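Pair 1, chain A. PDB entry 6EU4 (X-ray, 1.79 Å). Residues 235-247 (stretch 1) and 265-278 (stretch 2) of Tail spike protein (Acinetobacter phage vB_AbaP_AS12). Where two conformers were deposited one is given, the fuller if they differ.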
# COMPACT_ATOMS: atom_id res chain seq x y z
N SER A 235 -6.65 24.43 -1.17
CA SER A 235 -5.97 24.59 0.11
C SER A 235 -4.52 25.00 -0.15
O SER A 235 -3.97 24.78 -1.23
CB SER A 235 -6.05 23.29 0.91
OG SER A 235 -5.43 23.38 2.18
N VAL A 236 -3.91 25.60 0.88
CA VAL A 236 -2.52 26.05 0.85
C VAL A 236 -1.63 25.20 1.76
O VAL A 236 -0.52 24.81 1.38
CB VAL A 236 -2.42 27.54 1.26
CG1 VAL A 236 -0.97 27.97 1.39
CG2 VAL A 236 -3.16 28.45 0.28
N ASP A 237 -2.08 24.96 2.99
CA ASP A 237 -1.30 24.28 4.02
C ASP A 237 -2.31 23.46 4.80
O ASP A 237 -3.10 24.01 5.58
CB ASP A 237 -0.57 25.29 4.91
CG ASP A 237 0.33 24.63 5.97
OD1 ASP A 237 0.07 23.49 6.40
OD2 ASP A 237 1.29 25.30 6.41
N ALA A 238 -2.31 22.15 4.55
CA ALA A 238 -3.17 21.18 5.20
C ALA A 238 -2.28 20.12 5.82
O ALA A 238 -1.35 19.62 5.18
CB ALA A 238 -4.14 20.55 4.19
N TRP A 239 -2.55 19.77 7.07
CA TRP A 239 -1.81 18.68 7.68
C TRP A 239 -2.70 17.84 8.59
O TRP A 239 -3.63 18.34 9.22
CB TRP A 239 -0.58 19.20 8.42
CG TRP A 239 -0.81 20.24 9.49
CD1 TRP A 239 -1.02 21.60 9.31
CD2 TRP A 239 -0.82 20.02 10.89
NE1 TRP A 239 -1.15 22.22 10.52
CE2 TRP A 239 -1.03 21.28 11.51
CE3 TRP A 239 -0.66 18.88 11.70
CZ2 TRP A 239 -1.11 21.42 12.89
CZ3 TRP A 239 -0.72 19.03 13.07
CH2 TRP A 239 -0.94 20.29 13.65
N MSE A 240 -2.42 16.54 8.60
CA MSE A 240 -3.20 15.62 9.42
C MSE A 240 -4.70 15.75 9.15
O MSE A 240 -5.50 15.99 10.06
CB MSE A 240 -2.90 15.83 10.91
CG MSE A 240 -1.58 15.28 11.34
SE MSE A 240 -1.70 13.30 11.44
CE MSE A 240 0.20 12.93 11.60
N CYS A 241 -5.08 15.55 7.88
CA CYS A 241 -6.48 15.51 7.49
C CYS A 241 -6.75 14.25 6.70
O CYS A 241 -5.91 13.81 5.91
CB CYS A 241 -6.90 16.73 6.66
SG CYS A 241 -6.76 18.33 7.49
N THR A 242 -7.93 13.67 6.92
CA THR A 242 -8.39 12.56 6.10
C THR A 242 -9.63 12.97 5.32
O THR A 242 -10.44 13.78 5.78
CB THR A 242 -8.69 11.31 6.93
OG1 THR A 242 -9.80 11.56 7.79
CG2 THR A 242 -7.49 10.89 7.76
N TRP A 243 -9.73 12.40 4.13
CA TRP A 243 -10.78 12.70 3.16
C TRP A 243 -11.31 11.36 2.68
O TRP A 243 -10.55 10.58 2.09
CB TRP A 243 -10.23 13.50 1.97
CG TRP A 243 -9.44 14.75 2.35
CD1 TRP A 243 -8.14 14.79 2.78
CD2 TRP A 243 -9.89 16.11 2.32
NE1 TRP A 243 -7.76 16.08 3.04
CE2 TRP A 243 -8.81 16.92 2.77
CE3 TRP A 243 -11.08 16.74 1.97
CZ2 TRP A 243 -8.91 18.30 2.87
CZ3 TRP A 243 -11.17 18.11 2.07
CH2 TRP A 243 -10.09 18.88 2.51
N GLU A 244 -12.58 11.06 2.96
CA GLU A 244 -13.19 9.78 2.59
C GLU A 244 -14.44 10.07 1.79
O GLU A 244 -15.31 10.81 2.25
CB GLU A 244 -13.54 8.95 3.83
CG GLU A 244 -14.13 7.58 3.47
CD GLU A 244 -14.50 6.71 4.67
OE1 GLU A 244 -14.39 7.16 5.83
OE2 GLU A 244 -14.87 5.53 4.45
N ARG A 245 -14.52 9.50 0.58
CA ARG A 245 -15.68 9.68 -0.29
C ARG A 245 -15.98 11.15 -0.54
O ARG A 245 -17.14 11.58 -0.54
CB ARG A 245 -16.89 8.95 0.28
CG ARG A 245 -16.79 7.43 0.03
CD ARG A 245 -17.49 7.00 -1.24
NE ARG A 245 -17.00 7.74 -2.39
CZ ARG A 245 -17.64 8.71 -3.00
NH1 ARG A 245 -17.06 9.33 -4.02
NH2 ARG A 245 -18.87 9.07 -2.62
N VAL A 246 -14.92 11.92 -0.82
CA VAL A 246 -15.04 13.31 -1.22
C VAL A 246 -14.92 13.36 -2.73
O VAL A 246 -13.97 12.81 -3.31
CB VAL A 246 -13.98 14.18 -0.53
CG1 VAL A 246 -14.03 15.61 -1.05
CG2 VAL A 246 -14.22 14.17 0.97
N GLN A 247 -15.87 14.02 -3.37
CA GLN A 247 -15.90 14.16 -4.81
C GLN A 247 -15.77 15.64 -5.13
O GLN A 247 -16.52 16.46 -4.57
CB GLN A 247 -17.19 13.61 -5.41
CG GLN A 247 -17.33 13.90 -6.90
CD GLN A 247 -18.59 13.31 -7.53
OE1 GLN A 247 -19.36 12.60 -6.89
NE2 GLN A 247 -18.81 13.64 -8.80
N THR A 265 3.54 30.32 2.79
CA THR A 265 4.37 29.33 2.09
C THR A 265 3.69 27.96 2.04
O THR A 265 3.42 27.37 3.10
CB THR A 265 5.71 29.22 2.79
OG1 THR A 265 6.40 30.48 2.68
CG2 THR A 265 6.55 28.11 2.19
N PRO A 266 3.44 27.40 0.85
CA PRO A 266 2.81 26.07 0.78
C PRO A 266 3.61 25.00 1.50
O PRO A 266 4.83 24.90 1.36
CB PRO A 266 2.75 25.79 -0.73
CG PRO A 266 2.69 27.12 -1.34
CD PRO A 266 3.56 28.01 -0.48
N ASN A 267 2.89 24.18 2.24
CA ASN A 267 3.45 23.01 2.90
C ASN A 267 2.29 22.15 3.36
O ASN A 267 1.29 22.68 3.84
CB ASN A 267 4.32 23.40 4.10
CG ASN A 267 5.07 22.22 4.68
OD1 ASN A 267 4.84 21.79 5.81
ND2 ASN A 267 5.96 21.66 3.88
N ASN A 268 2.44 20.82 3.25
CA ASN A 268 1.36 19.92 3.63
C ASN A 268 1.97 18.63 4.19
O ASN A 268 3.06 18.23 3.79
CB ASN A 268 0.46 19.52 2.46
CG ASN A 268 -0.13 20.70 1.74
OD1 ASN A 268 -1.18 21.21 2.12
ND2 ASN A 268 0.54 21.14 0.68
N THR A 269 1.25 17.99 5.11
CA THR A 269 1.64 16.65 5.51
C THR A 269 0.41 15.78 5.69
O THR A 269 -0.70 16.26 5.92
CB THR A 269 2.45 16.57 6.82
OG1 THR A 269 1.55 16.79 7.91
CG2 THR A 269 3.61 17.56 6.87
N THR A 270 0.65 14.48 5.59
CA THR A 270 -0.25 13.44 6.10
C THR A 270 -1.72 13.72 5.72
O THR A 270 -2.63 13.75 6.56
CB THR A 270 -0.07 13.25 7.61
OG1 THR A 270 -0.21 14.48 8.33
CG2 THR A 270 1.30 12.64 7.90
N GLN A 271 -1.95 13.85 4.41
CA GLN A 271 -3.29 13.86 3.83
C GLN A 271 -3.60 12.47 3.28
O GLN A 271 -2.82 11.93 2.49
CB GLN A 271 -3.44 14.89 2.71
CG GLN A 271 -3.10 16.31 3.13
CD GLN A 271 -4.08 16.87 4.15
OE1 GLN A 271 -5.25 17.10 3.85
NE2 GLN A 271 -3.60 17.09 5.36
N THR A 272 -4.71 11.88 3.72
CA THR A 272 -5.17 10.60 3.19
C THR A 272 -6.46 10.82 2.43
O THR A 272 -7.37 11.51 2.91
CB THR A 272 -5.42 9.58 4.31
OG1 THR A 272 -4.23 9.36 5.07
CG2 THR A 272 -5.81 8.21 3.71
N PHE A 273 -6.56 10.18 1.26
CA PHE A 273 -7.76 10.20 0.42
C PHE A 273 -8.18 8.77 0.16
O PHE A 273 -7.41 8.00 -0.41
CB PHE A 273 -7.50 10.91 -0.91
CG PHE A 273 -7.01 12.32 -0.76
CD1 PHE A 273 -5.66 12.59 -0.62
CD2 PHE A 273 -7.89 13.39 -0.75
CE1 PHE A 273 -5.21 13.89 -0.47
CE2 PHE A 273 -7.43 14.69 -0.58
CZ PHE A 273 -6.10 14.93 -0.45
N ILE A 274 -9.39 8.42 0.60
CA ILE A 274 -9.93 7.08 0.45
C ILE A 274 -11.23 7.19 -0.32
O ILE A 274 -12.18 7.84 0.14
CB ILE A 274 -10.17 6.42 1.83
CG1 ILE A 274 -8.82 6.30 2.55
CG2 ILE A 274 -10.80 5.04 1.66
CD1 ILE A 274 -8.92 5.76 3.96
N GLY A 275 -11.28 6.55 -1.49
CA GLY A 275 -12.52 6.58 -2.27
C GLY A 275 -12.96 7.97 -2.67
O GLY A 275 -14.17 8.24 -2.75
N CYS A 276 -12.01 8.85 -2.95
CA CYS A 276 -12.32 10.18 -3.44
C CYS A 276 -12.33 10.17 -4.96
O CYS A 276 -11.82 9.26 -5.61
CB CYS A 276 -11.31 11.21 -2.92
SG CYS A 276 -11.38 11.37 -1.08
N TRP A 277 -12.95 11.21 -5.52
CA TRP A 277 -13.26 11.21 -6.95
C TRP A 277 -13.09 12.61 -7.51
O TRP A 277 -13.79 13.52 -7.08
CB TRP A 277 -14.69 10.72 -7.16
CG TRP A 277 -15.04 10.29 -8.57
CD1 TRP A 277 -14.19 9.96 -9.58
CD2 TRP A 277 -16.36 10.12 -9.08
NE1 TRP A 277 -14.92 9.57 -10.69
CE2 TRP A 277 -16.25 9.68 -10.41
CE3 TRP A 277 -17.63 10.30 -8.54
CZ2 TRP A 277 -17.36 9.43 -11.21
CZ3 TRP A 277 -18.73 10.05 -9.33
CH2 TRP A 277 -18.59 9.62 -10.66
N ALA A 278 -12.18 12.76 -8.48
CA ALA A 278 -12.03 14.00 -9.23
C ALA A 278 -12.76 13.83 -10.56
O ALA A 278 -12.52 12.85 -11.26
CB ALA A 278 -10.56 14.32 -9.48
O HOH W 1 2.42 21.54 7.24

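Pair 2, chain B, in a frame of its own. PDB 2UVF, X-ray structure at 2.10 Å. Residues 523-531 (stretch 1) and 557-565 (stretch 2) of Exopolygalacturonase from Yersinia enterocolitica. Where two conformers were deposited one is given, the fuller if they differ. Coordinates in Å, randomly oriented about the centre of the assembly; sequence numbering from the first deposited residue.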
# COMPACT_ATOMS: atom_id res chain seq x y z
N THR B 523 13.04 12.34 -5.64
CA THR B 523 13.09 13.46 -4.73
C THR B 523 12.80 13.01 -3.29
O THR B 523 11.73 12.44 -3.00
CB THR B 523 12.08 14.54 -5.17
OG1 THR B 523 12.46 15.00 -6.47
CG2 THR B 523 12.04 15.71 -4.20
N LEU B 524 13.78 13.27 -2.43
CA LEU B 524 13.66 13.16 -0.99
C LEU B 524 13.75 14.56 -0.35
O LEU B 524 14.79 15.20 -0.42
CB LEU B 524 14.73 12.22 -0.43
CG LEU B 524 14.44 11.51 0.90
CD1 LEU B 524 13.75 10.19 0.65
CD2 LEU B 524 15.75 11.28 1.63
N LYS B 525 12.65 15.02 0.25
CA LYS B 525 12.51 16.39 0.74
C LYS B 525 11.73 16.43 2.05
O LYS B 525 10.74 15.70 2.19
CB LYS B 525 11.78 17.24 -0.29
CG LYS B 525 12.06 18.73 -0.17
CD LYS B 525 11.58 19.51 -1.40
CE LYS B 525 12.23 19.02 -2.70
NZ LYS B 525 12.27 20.06 -3.79
N ASN B 526 12.16 17.28 2.98
CA ASN B 526 11.42 17.54 4.23
C ASN B 526 11.12 16.24 4.99
O ASN B 526 9.97 15.96 5.28
CB ASN B 526 10.09 18.26 3.95
CG ASN B 526 10.26 19.55 3.16
OD1 ASN B 526 11.34 20.11 3.06
ND2 ASN B 526 9.15 20.04 2.60
N VAL B 527 12.17 15.46 5.28
CA VAL B 527 12.06 14.13 5.88
C VAL B 527 12.99 14.07 7.09
O VAL B 527 14.15 14.46 7.02
CB VAL B 527 12.41 12.99 4.87
CG1 VAL B 527 12.72 11.65 5.59
CG2 VAL B 527 11.31 12.82 3.81
N THR B 528 12.45 13.60 8.21
CA THR B 528 13.20 13.46 9.44
C THR B 528 13.14 12.01 9.86
O THR B 528 12.08 11.38 9.83
CB THR B 528 12.59 14.35 10.54
OG1 THR B 528 11.17 14.12 10.60
CG2 THR B 528 12.86 15.83 10.25
N VAL B 529 14.29 11.46 10.22
CA VAL B 529 14.38 10.15 10.82
C VAL B 529 15.11 10.28 12.15
O VAL B 529 16.22 10.81 12.20
CB VAL B 529 15.18 9.13 9.96
CG1 VAL B 529 15.19 7.74 10.63
CG2 VAL B 529 14.66 9.04 8.54
N ASP B 530 14.49 9.77 13.21
CA ASP B 530 15.16 9.56 14.49
C ASP B 530 15.35 8.07 14.72
O ASP B 530 14.39 7.34 14.93
CB ASP B 530 14.36 10.17 15.63
CG ASP B 530 15.09 10.12 16.97
OD1 ASP B 530 16.32 9.85 17.04
OD2 ASP B 530 14.41 10.36 17.98
N ASN B 531 16.61 7.64 14.69
CA ASN B 531 17.02 6.27 14.94
C ASN B 531 16.78 5.33 13.77
O ASN B 531 15.68 5.28 13.20
CB ASN B 531 16.37 5.68 16.20
CG ASN B 531 16.64 6.51 17.45
OD1 ASN B 531 15.78 6.64 18.32
ND2 ASN B 531 17.84 7.07 17.54
N ASN B 557 16.75 17.25 -0.45
CA ASN B 557 16.64 18.58 0.19
C ASN B 557 16.00 18.58 1.58
O ASN B 557 14.93 18.01 1.78
CB ASN B 557 15.88 19.55 -0.73
CG ASN B 557 16.80 20.27 -1.72
OD1 ASN B 557 17.60 21.14 -1.32
ND2 ASN B 557 16.68 19.93 -3.02
N ASN B 558 16.66 19.24 2.53
CA ASN B 558 16.11 19.46 3.88
C ASN B 558 15.70 18.18 4.63
O ASN B 558 14.52 17.96 4.94
CB ASN B 558 14.98 20.50 3.83
CG ASN B 558 14.41 20.83 5.22
OD1 ASN B 558 15.12 20.76 6.22
ND2 ASN B 558 13.11 21.18 5.27
N VAL B 559 16.68 17.35 4.95
CA VAL B 559 16.43 16.06 5.62
C VAL B 559 17.28 16.02 6.89
O VAL B 559 18.43 16.44 6.86
CB VAL B 559 16.80 14.86 4.67
CG1 VAL B 559 16.81 13.51 5.39
CG2 VAL B 559 15.88 14.82 3.44
N GLN B 560 16.74 15.51 8.00
CA GLN B 560 17.49 15.40 9.26
C GLN B 560 17.49 13.97 9.76
O GLN B 560 16.43 13.36 9.93
CB GLN B 560 16.92 16.33 10.35
CG GLN B 560 17.08 17.83 10.10
CD GLN B 560 15.99 18.43 9.23
OE1 GLN B 560 14.80 18.24 9.47
NE2 GLN B 560 16.41 19.20 8.22
N LEU B 561 18.68 13.44 10.02
CA LEU B 561 18.86 12.06 10.39
C LEU B 561 19.58 11.96 11.73
O LEU B 561 20.77 12.31 11.84
CB LEU B 561 19.65 11.32 9.29
CG LEU B 561 19.05 11.25 7.90
CD1 LEU B 561 19.92 10.50 6.94
CD2 LEU B 561 17.75 10.58 7.98
N ASN B 562 18.87 11.49 12.76
CA ASN B 562 19.51 11.30 14.04
C ASN B 562 19.72 9.82 14.35
O ASN B 562 18.80 9.00 14.17
CB ASN B 562 18.68 11.96 15.14
CG ASN B 562 19.41 11.97 16.46
OD1 ASN B 562 20.40 12.67 16.63
ND2 ASN B 562 18.93 11.18 17.39
N ASN B 563 20.93 9.50 14.81
CA ASN B 563 21.30 8.16 15.23
C ASN B 563 21.08 7.13 14.11
O ASN B 563 20.32 6.17 14.25
CB ASN B 563 20.57 7.77 16.52
CG ASN B 563 20.92 6.37 17.00
OD1 ASN B 563 20.06 5.64 17.48
ND2 ASN B 563 22.18 5.98 16.84
N VAL B 564 21.75 7.39 12.99
CA VAL B 564 21.77 6.49 11.84
C VAL B 564 23.25 6.22 11.45
O VAL B 564 24.17 6.97 11.83
CB VAL B 564 20.97 7.07 10.62
CG1 VAL B 564 19.54 7.46 11.01
CG2 VAL B 564 21.70 8.25 9.95
N THR B 565 23.45 5.14 10.70
CA THR B 565 24.76 4.82 10.14
C THR B 565 25.08 5.76 8.96
O THR B 565 24.15 6.39 8.38
CB THR B 565 24.83 3.38 9.64
OG1 THR B 565 23.92 3.23 8.54
CG2 THR B 565 24.46 2.42 10.71

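What backbone arrangement do the two pairs share? In each, two stretches run parallel side by side, their strand axes after the corner 4.7 Å apart at closest in pair 1 and 4.8 Å in pair 2, and the central residues superpose with an RMSD of 0.5 Å. The angle between strands after the corner is 9° in pair 1 and 2° in pair 2. Matched hydrogen bonds run alternately across the gap: T272(A) N to C241(A) O is 3.2 Å and Q560(B) N to V527(B) O is 3.0 Å, while W243(A) N to T272(A) O is 2.8 Å and V529(B) N to Q560(B) O is 2.9 Å. This alternation is the ordinary pattern of a parallel sheet, in which one strand's residue offers both its N and its O to the neighbour.

How is the corner itself held? Before it, W239(A) CB lies 3.3 Å from T269(A) OG1, and the matched K525(B) CG lies 3.9 Å from N557(B) CB. M240(A) matches N526(B), and T270(A) matches N558(B); all four have positive phi, so both chains bend at the same level. In pair 2 a single asparagine-asparagine bond crosses the corner: N558(B) ND2 donates to N526(B) OD1 at 3.0 Å, linking the two bends through their side chains. In pair 1 the selenomethionine M240(A) cannot form such a bond; instead its backbone N makes a weak hydrogen bond to T270(A) OG1 at 3.0 Å, and its CG lies 3.4 Å from that same OG1.

What fills the face that carries C241(A) and W243(A), or V527(B) and V529(B)? Here the chemistry differs clearly: polar and aromatic in pair 1, aliphatic in pair 2. Q271(A) matches V559(B), but its end comes nearer the other stretch: OE1 accepts a hydrogen bond from W243(A) NE1 across the gap at 2.8 Å, and NE2 donates to T269(A) O in its own stretch at 3.1 Å, so both the oxygen and the nitrogen are engaged. V559(B) has no polar group to satisfy: its CG2 packs 4.0 Å from L524(B) CD2 and 4.2 Å from V527(B) CB. One level on, the five-membered ring of W243(A) and the ring of F273(A) form an offset stack, centroids 4.5 Å apart and planes at 14°, whereas the matching V529(B) CG2 and L561(B) CD2 meet at 3.5 Å. Beyond them C276(A) and V564(B) occupy roughly matching places: C276(A) SG is 3.9 Å from W243(A) CB, and V564(B) CG1 is 4.4 Å from V529(B) CG1.

What happens on the other face and at the far end? T242(A) and T528(B) agree closely, both with chi1 p, yet T242(A) CG2 lies 4.2 Å from T272(A) CB while T528(B) CG2 lies 3.2 Å from Q560(B) OE1. At the next level E244(A) packs its CG 4.4 Å from I274(A) CB; in pair 2 the matched D530(B) OD1 instead accepts a hydrogen bond from N562(B) ND2 at 3.0 Å. Finally R245(A) N donates to I274(A) O at 2.9 Å and N531(B) N to N562(B) O at 2.6 Å. The arginine adds a side-chain bond, NE to G275(A) O at 2.9 Å.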